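Local coordinates for galactose mutarotase-like protein (Clostridium acetobutylicum, PDB 3OS7) that probably binds carbohydrate and interconverts the alpha and beta anomers of aldose sugars, at residues 269-283 with 329-341. Numbering follows the deposited sequence.
Sequences ASKNTRVVYEMSSEY and SWSGVCKLYIENM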
loop_
_atom_site.group_PDB
_atom_site.type_symbol
_atom_site.label_atom_id
_atom_site.label_comp_id
_atom_site.label_asym_id
_atom_site.label_seq_id
_atom_site.Cartn_x
_atom_site.Cartn_y
_atom_site.Cartn_z
ATOM N N ALA A 269 16.392 -7.476 -15.467
ATOM C CA ALA A 269 17.778 -7.725 -15.817
ATOM C C ALA A 269 18.094 -7.201 -17.221
ATOM O O ALA A 269 19.157 -6.648 -17.445
ATOM C CB ALA A 269 18.126 -9.286 -15.676
ATOM N N SER A 270 17.140 -7.321 -18.131
ATOM C CA SER A 270 17.316 -6.865 -19.517
ATOM C C SER A 270 17.665 -5.378 -19.574
ATOM O O SER A 270 18.344 -4.932 -20.504
ATOM C CB SER A 270 16.064 -7.173 -20.364
ATOM O OG SER A 270 15.053 -6.163 -20.242
ATOM N N LYS A 271 17.211 -4.607 -18.576
ATOM C CA LYS A 271 17.531 -3.174 -18.499
ATOM C C LYS A 271 18.460 -2.822 -17.330
ATOM O O LYS A 271 18.684 -1.654 -17.042
ATOM C CB LYS A 271 16.227 -2.386 -18.409
ATOM C CG LYS A 271 15.341 -2.560 -19.625
ATOM C CD LYS A 271 16.011 -1.919 -20.846
ATOM C CE LYS A 271 15.118 -1.905 -22.070
ATOM N NZ LYS A 271 15.790 -1.124 -23.165
ATOM N N ASN A 272 19.006 -3.838 -16.669
ATOM C CA ASN A 272 19.897 -3.658 -15.518
ATOM C C ASN A 272 19.356 -2.713 -14.430
ATOM O O ASN A 272 20.124 -1.977 -13.798
ATOM C CB ASN A 272 21.307 -3.179 -15.923
ATOM C CG ASN A 272 22.352 -3.559 -14.869
ATOM O OD1 ASN A 272 22.510 -4.736 -14.568
ATOM N ND2 ASN A 272 23.019 -2.572 -14.272
ATOM N N THR A 273 18.056 -2.772 -14.218
ATOM C CA THR A 273 17.370 -1.906 -13.262
ATOM C C THR A 273 16.459 -2.692 -12.322
ATOM O O THR A 273 15.748 -3.596 -12.736
ATOM C CB THR A 273 16.497 -0.883 -14.036
ATOM O OG1 THR A 273 17.297 -0.255 -15.044
ATOM C CG2 THR A 273 15.904 0.196 -13.106
ATOM N N ARG A 274 16.455 -2.276 -11.046
ATOM C CA ARG A 274 15.629 -2.873 -10.001
ATOM C C ARG A 274 14.776 -1.765 -9.374
ATOM O O ARG A 274 15.310 -0.700 -9.050
ATOM C CB ARG A 274 16.534 -3.476 -8.919
ATOM C CG ARG A 274 15.785 -4.063 -7.790
ATOM C CD ARG A 274 16.681 -4.541 -6.687
ATOM N NE ARG A 274 17.531 -5.628 -7.136
ATOM C CZ ARG A 274 18.838 -5.569 -7.310
ATOM N NH1 ARG A 274 19.495 -4.449 -7.090
ATOM N NH2 ARG A 274 19.488 -6.653 -7.759
ATOM N N VAL A 275 13.476 -2.017 -9.217
ATOM C CA VAL A 275 12.593 -1.162 -8.422
ATOM C C VAL A 275 12.494 -1.771 -7.033
ATOM O O VAL A 275 12.266 -2.967 -6.897
ATOM C CB VAL A 275 11.187 -1.024 -9.041
ATOM C CG1 VAL A 275 10.221 -0.384 -8.041
ATOM C CG2 VAL A 275 11.271 -0.185 -10.357
ATOM N N VAL A 276 12.753 -0.963 -6.014
ATOM C CA VAL A 276 12.784 -1.455 -4.635
ATOM C C VAL A 276 11.658 -0.836 -3.809
ATOM O O VAL A 276 11.461 0.391 -3.823
ATOM C CB VAL A 276 14.137 -1.138 -3.951
ATOM C CG1 VAL A 276 14.151 -1.698 -2.527
ATOM C CG2 VAL A 276 15.325 -1.687 -4.758
ATOM N N TYR A 277 10.952 -1.684 -3.073
ATOM C CA TYR A 277 9.867 -1.290 -2.182
ATOM C C TYR A 277 10.230 -1.799 -0.788
ATOM O O TYR A 277 9.959 -2.946 -0.429
ATOM C CB TYR A 277 8.559 -1.917 -2.671
ATOM C CG TYR A 277 7.262 -1.491 -2.004
ATOM C CD1 TYR A 277 7.150 -0.331 -1.250
ATOM C CD2 TYR A 277 6.095 -2.264 -2.183
ATOM C CE1 TYR A 277 5.917 0.056 -0.722
ATOM C CE2 TYR A 277 4.894 -1.885 -1.630
ATOM C CZ TYR A 277 4.805 -0.742 -0.899
ATOM O OH TYR A 277 3.577 -0.352 -0.371
ATOM N N GLU A 278 10.881 -0.940 -0.018
ATOM C CA GLU A 278 11.359 -1.274 1.325
ATOM C C GLU A 278 10.290 -0.918 2.360
ATOM O O GLU A 278 9.692 0.152 2.324
ATOM C CB GLU A 278 12.670 -0.530 1.597
ATOM C CG GLU A 278 13.359 -0.896 2.881
ATOM C CD GLU A 278 14.808 -0.363 2.983
ATOM O OE1 GLU A 278 15.305 0.362 2.082
ATOM O OE2 GLU A 278 15.452 -0.714 3.995
HETATM N N MSE A 279 10.057 -1.830 3.277
HETATM C CA MSE A 279 8.995 -1.695 4.263
HETATM C C MSE A 279 9.574 -1.798 5.660
HETATM O O MSE A 279 10.398 -2.674 5.927
HETATM C CB MSE A 279 7.981 -2.818 4.084
HETATM C CG MSE A 279 7.447 -2.955 2.719
HETATM SE SE MSE A 279 6.682 -4.705 2.368
HETATM C CE MSE A 279 6.565 -4.418 0.493
ATOM N N SER A 280 9.098 -0.946 6.555
ATOM C CA SER A 280 9.516 -1.009 7.968
ATOM C C SER A 280 8.920 -2.238 8.657
ATOM O O SER A 280 7.965 -2.870 8.156
ATOM C CB SER A 280 9.130 0.272 8.711
ATOM O OG SER A 280 7.724 0.358 8.920
ATOM N N SER A 281 9.472 -2.560 9.824
ATOM C CA SER A 281 9.081 -3.732 10.614
ATOM C C SER A 281 7.639 -3.717 11.072
ATOM O O SER A 281 7.103 -4.747 11.500
ATOM C CB SER A 281 9.967 -3.843 11.872
ATOM O OG SER A 281 11.312 -4.033 11.533
ATOM N N GLU A 282 6.998 -2.545 11.024
ATOM C CA GLU A 282 5.580 -2.464 11.346
ATOM C C GLU A 282 4.728 -3.262 10.367
ATOM O O GLU A 282 3.595 -3.664 10.701
ATOM C CB GLU A 282 5.096 -1.002 11.366
ATOM C CG GLU A 282 5.511 -0.219 12.630
ATOM C CD GLU A 282 6.941 0.280 12.594
ATOM O OE1 GLU A 282 7.571 0.306 11.519
ATOM O OE2 GLU A 282 7.455 0.648 13.654
ATOM N N TYR A 283 5.270 -3.499 9.173
ATOM C CA TYR A 283 4.551 -4.286 8.159
ATOM C C TYR A 283 4.957 -5.752 8.291
ATOM O O TYR A 283 6.119 -6.107 8.115
ATOM C CB TYR A 283 4.806 -3.737 6.764
ATOM C CG TYR A 283 4.272 -2.352 6.599
ATOM C CD1 TYR A 283 2.906 -2.130 6.503
ATOM C CD2 TYR A 283 5.114 -1.257 6.599
ATOM C CE1 TYR A 283 2.389 -0.819 6.381
ATOM C CE2 TYR A 283 4.605 0.061 6.499
ATOM C CZ TYR A 283 3.243 0.261 6.365
ATOM O OH TYR A 283 2.735 1.551 6.231
ATOM N N SER A 329 -0.662 6.842 18.891
ATOM C CA SER A 329 -0.493 6.752 17.448
ATOM C C SER A 329 0.274 5.516 17.006
ATOM O O SER A 329 0.969 4.882 17.796
ATOM C CB SER A 329 0.203 8.020 16.910
ATOM O OG SER A 329 1.576 8.049 17.252
ATOM N N TRP A 330 0.106 5.194 15.728
ATOM C CA TRP A 330 0.872 4.161 15.021
ATOM C C TRP A 330 1.515 4.860 13.824
ATOM O O TRP A 330 0.900 5.752 13.218
ATOM C CB TRP A 330 -0.070 3.038 14.521
ATOM C CG TRP A 330 0.629 2.046 13.556
ATOM C CD1 TRP A 330 1.219 0.863 13.886
ATOM C CD2 TRP A 330 0.788 2.189 12.140
ATOM N NE1 TRP A 330 1.730 0.265 12.767
ATOM C CE2 TRP A 330 1.482 1.062 11.682
ATOM C CE3 TRP A 330 0.376 3.144 11.213
ATOM C CZ2 TRP A 330 1.813 0.890 10.345
ATOM C CZ3 TRP A 330 0.699 2.974 9.894
ATOM C CH2 TRP A 330 1.420 1.868 9.471
ATOM N N SER A 331 2.745 4.489 13.494
ATOM C CA SER A 331 3.410 4.988 12.290
ATOM C C SER A 331 4.218 3.871 11.615
ATOM O O SER A 331 4.850 3.047 12.295
ATOM C CB SER A 331 4.332 6.162 12.627
ATOM O OG SER A 331 5.038 6.618 11.481
ATOM N N GLY A 332 4.214 3.851 10.291
ATOM C CA GLY A 332 5.043 2.928 9.537
ATOM C C GLY A 332 5.681 3.670 8.388
ATOM O O GLY A 332 5.131 4.678 7.922
ATOM N N VAL A 333 6.834 3.184 7.933
ATOM C CA VAL A 333 7.554 3.810 6.841
ATOM C C VAL A 333 7.842 2.827 5.712
ATOM O O VAL A 333 8.306 1.703 5.964
ATOM C CB VAL A 333 8.898 4.341 7.337
ATOM C CG1 VAL A 333 9.682 4.996 6.227
ATOM C CG2 VAL A 333 8.691 5.288 8.514
ATOM N N CYS A 334 7.618 3.264 4.473
ATOM C CA CYS A 334 8.057 2.526 3.279
ATOM C C CYS A 334 8.861 3.451 2.397
ATOM O O CYS A 334 8.738 4.689 2.510
ATOM C CB CYS A 334 6.885 1.984 2.493
ATOM S SG CYS A 334 5.922 0.735 3.364
ATOM N N LYS A 335 9.733 2.871 1.583
ATOM C CA LYS A 335 10.541 3.620 0.651
ATOM C C LYS A 335 10.440 2.988 -0.720
ATOM O O LYS A 335 10.404 1.779 -0.840
ATOM C CB LYS A 335 12.000 3.654 1.113
ATOM C CG LYS A 335 12.204 4.407 2.395
ATOM C CD LYS A 335 13.651 4.323 2.865
ATOM C CE LYS A 335 13.820 4.993 4.223
ATOM N NZ LYS A 335 15.236 4.948 4.698
ATOM N N LEU A 336 10.380 3.819 -1.750
ATOM C CA LEU A 336 10.374 3.336 -3.122
ATOM C C LEU A 336 11.521 4.048 -3.853
ATOM O O LEU A 336 11.619 5.266 -3.816
ATOM C CB LEU A 336 9.050 3.697 -3.790
ATOM C CG LEU A 336 7.857 2.838 -3.466
ATOM C CD1 LEU A 336 6.578 3.502 -4.053
ATOM C CD2 LEU A 336 8.042 1.443 -4.053
ATOM N N TYR A 337 12.363 3.277 -4.523
ATOM C CA TYR A 337 13.505 3.826 -5.254
ATOM C C TYR A 337 13.938 2.891 -6.361
ATOM O O TYR A 337 13.518 1.731 -6.422
ATOM C CB TYR A 337 14.699 4.110 -4.320
ATOM C CG TYR A 337 15.102 3.012 -3.349
ATOM C CD1 TYR A 337 14.458 2.882 -2.131
ATOM C CD2 TYR A 337 16.191 2.157 -3.618
ATOM C CE1 TYR A 337 14.832 1.898 -1.222
ATOM C CE2 TYR A 337 16.576 1.196 -2.715
ATOM C CZ TYR A 337 15.887 1.058 -1.516
ATOM O OH TYR A 337 16.235 0.111 -0.570
ATOM N N ILE A 338 14.799 3.400 -7.221
ATOM C CA ILE A 338 15.319 2.661 -8.366
ATOM C C ILE A 338 16.819 2.504 -8.170
ATOM O O ILE A 338 17.500 3.433 -7.701
ATOM C CB ILE A 338 15.074 3.460 -9.684
ATOM C CG1 ILE A 338 13.598 3.812 -9.836
ATOM C CG2 ILE A 338 15.597 2.680 -10.919
ATOM C CD1 ILE A 338 13.323 5.008 -10.786
ATOM N N GLU A 339 17.354 1.346 -8.532
ATOM C CA GLU A 339 18.812 1.177 -8.462
ATOM C C GLU A 339 19.313 0.317 -9.601
ATOM O O GLU A 339 18.533 -0.415 -10.243
ATOM C CB GLU A 339 19.242 0.652 -7.078
ATOM C CG GLU A 339 18.711 -0.689 -6.753
ATOM C CD GLU A 339 19.051 -1.206 -5.353
ATOM O OE1 GLU A 339 19.296 -0.430 -4.407
ATOM O OE2 GLU A 339 19.026 -2.448 -5.207
ATOM N N ASN A 340 20.607 0.452 -9.879
ATOM C CA ASN A 340 21.271 -0.368 -10.897
ATOM C C ASN A 340 21.467 -1.747 -10.352
ATOM O O ASN A 340 21.662 -1.902 -9.163
ATOM C CB ASN A 340 22.643 0.213 -11.259
ATOM C CG ASN A 340 22.547 1.548 -11.920
ATOM O OD1 ASN A 340 21.524 1.885 -12.514
ATOM N ND2 ASN A 340 23.612 2.346 -11.810
HETATM N N MSE A 341 21.404 -2.750 -11.206
HETATM C CA MSE A 341 21.706 -4.117 -10.795
HETATM C C MSE A 341 23.164 -4.430 -11.091
HETATM O O MSE A 341 23.829 -3.726 -11.858
HETATM O OXT MSE A 341 23.710 -5.414 -10.586
HETATM C CB MSE A 341 20.803 -5.111 -11.535
HETATM C CG MSE A 341 19.337 -4.922 -11.223
HETATM SE SE MSE A 341 18.146 -6.067 -12.186
HETATM C CE MSE A 341 19.012 -7.816 -11.905
HETATM O O HOH W 1 22.523 -6.140 -7.836
HETATM O O HOH W 2 2.529 -2.670 13.068
HETATM O O HOH W 3 4.173 3.610 5.140
#
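Val-276 and Tyr-337 face each other midway along two antiparallel strands, 273-279 and 329-340, neighbours in the beta-sandwich of the galactose mutarotase fold. Strand 273-279 pairs on its other edge with 263-268, and 329-340 with 163-172. Paired backbone hydrogen bonds join Arg-274 to Glu-339, Val-276 to Tyr-337 and Glu-278 to Lys-335.

The tight face carries Val-275, Tyr-277 and Met-279, paired with Ile-338, Leu-336 and Cys-334. On the same face, methyls Thr-273 CG2 and Ile-338 CG2 are only 3.3 Å apart, closer than usual van der Waals contact. Leu-336 CD2 presses obliquely on the Tyr-277 ring, 3.4 Å from Tyr-277 CD1, while the hydroxyl of that tyrosine is hydrogen-bonded to Ser-186 OG. Next along, Cys-334 SG lies obliquely to the Tyr-283 ring, 3.5 Å from Tyr-283 CE2, and the edge of Trp-330 points at the face of Tyr-283 in an offset edge-to-face pair, planes at 84°.

The other side is more polar and more open to solvent. Tyr-337 CG sits between its backbone N and carbonyl carbon (chi1 48°), which lays the ring across to Val-276; Val-276 CB makes a CH-pi contact over the face of the Tyr-337 ring, 3.8 Å from the centroid. The hydroxyl at the far end of the ring, Tyr-337 OH, donates to Glu-278 OE1 at 2.8 Å, from above the carboxylate plane. Arg-274 NE forms a salt bridge with Glu-267, and Arg-274 NH1 another with Glu-339 OE2 at 2.8 Å, met on the anti side. CG of selenomethionine Met-341 lies over one guanidinium face, toward its rim. At the exposed C-terminus, a water links Met-341 OXT to Arg-274 NH2, while Asn-272 ND2 donates to Met-341 O at 2.8 Å, the nitrogen tilted 31° from the terminal carboxylate plane.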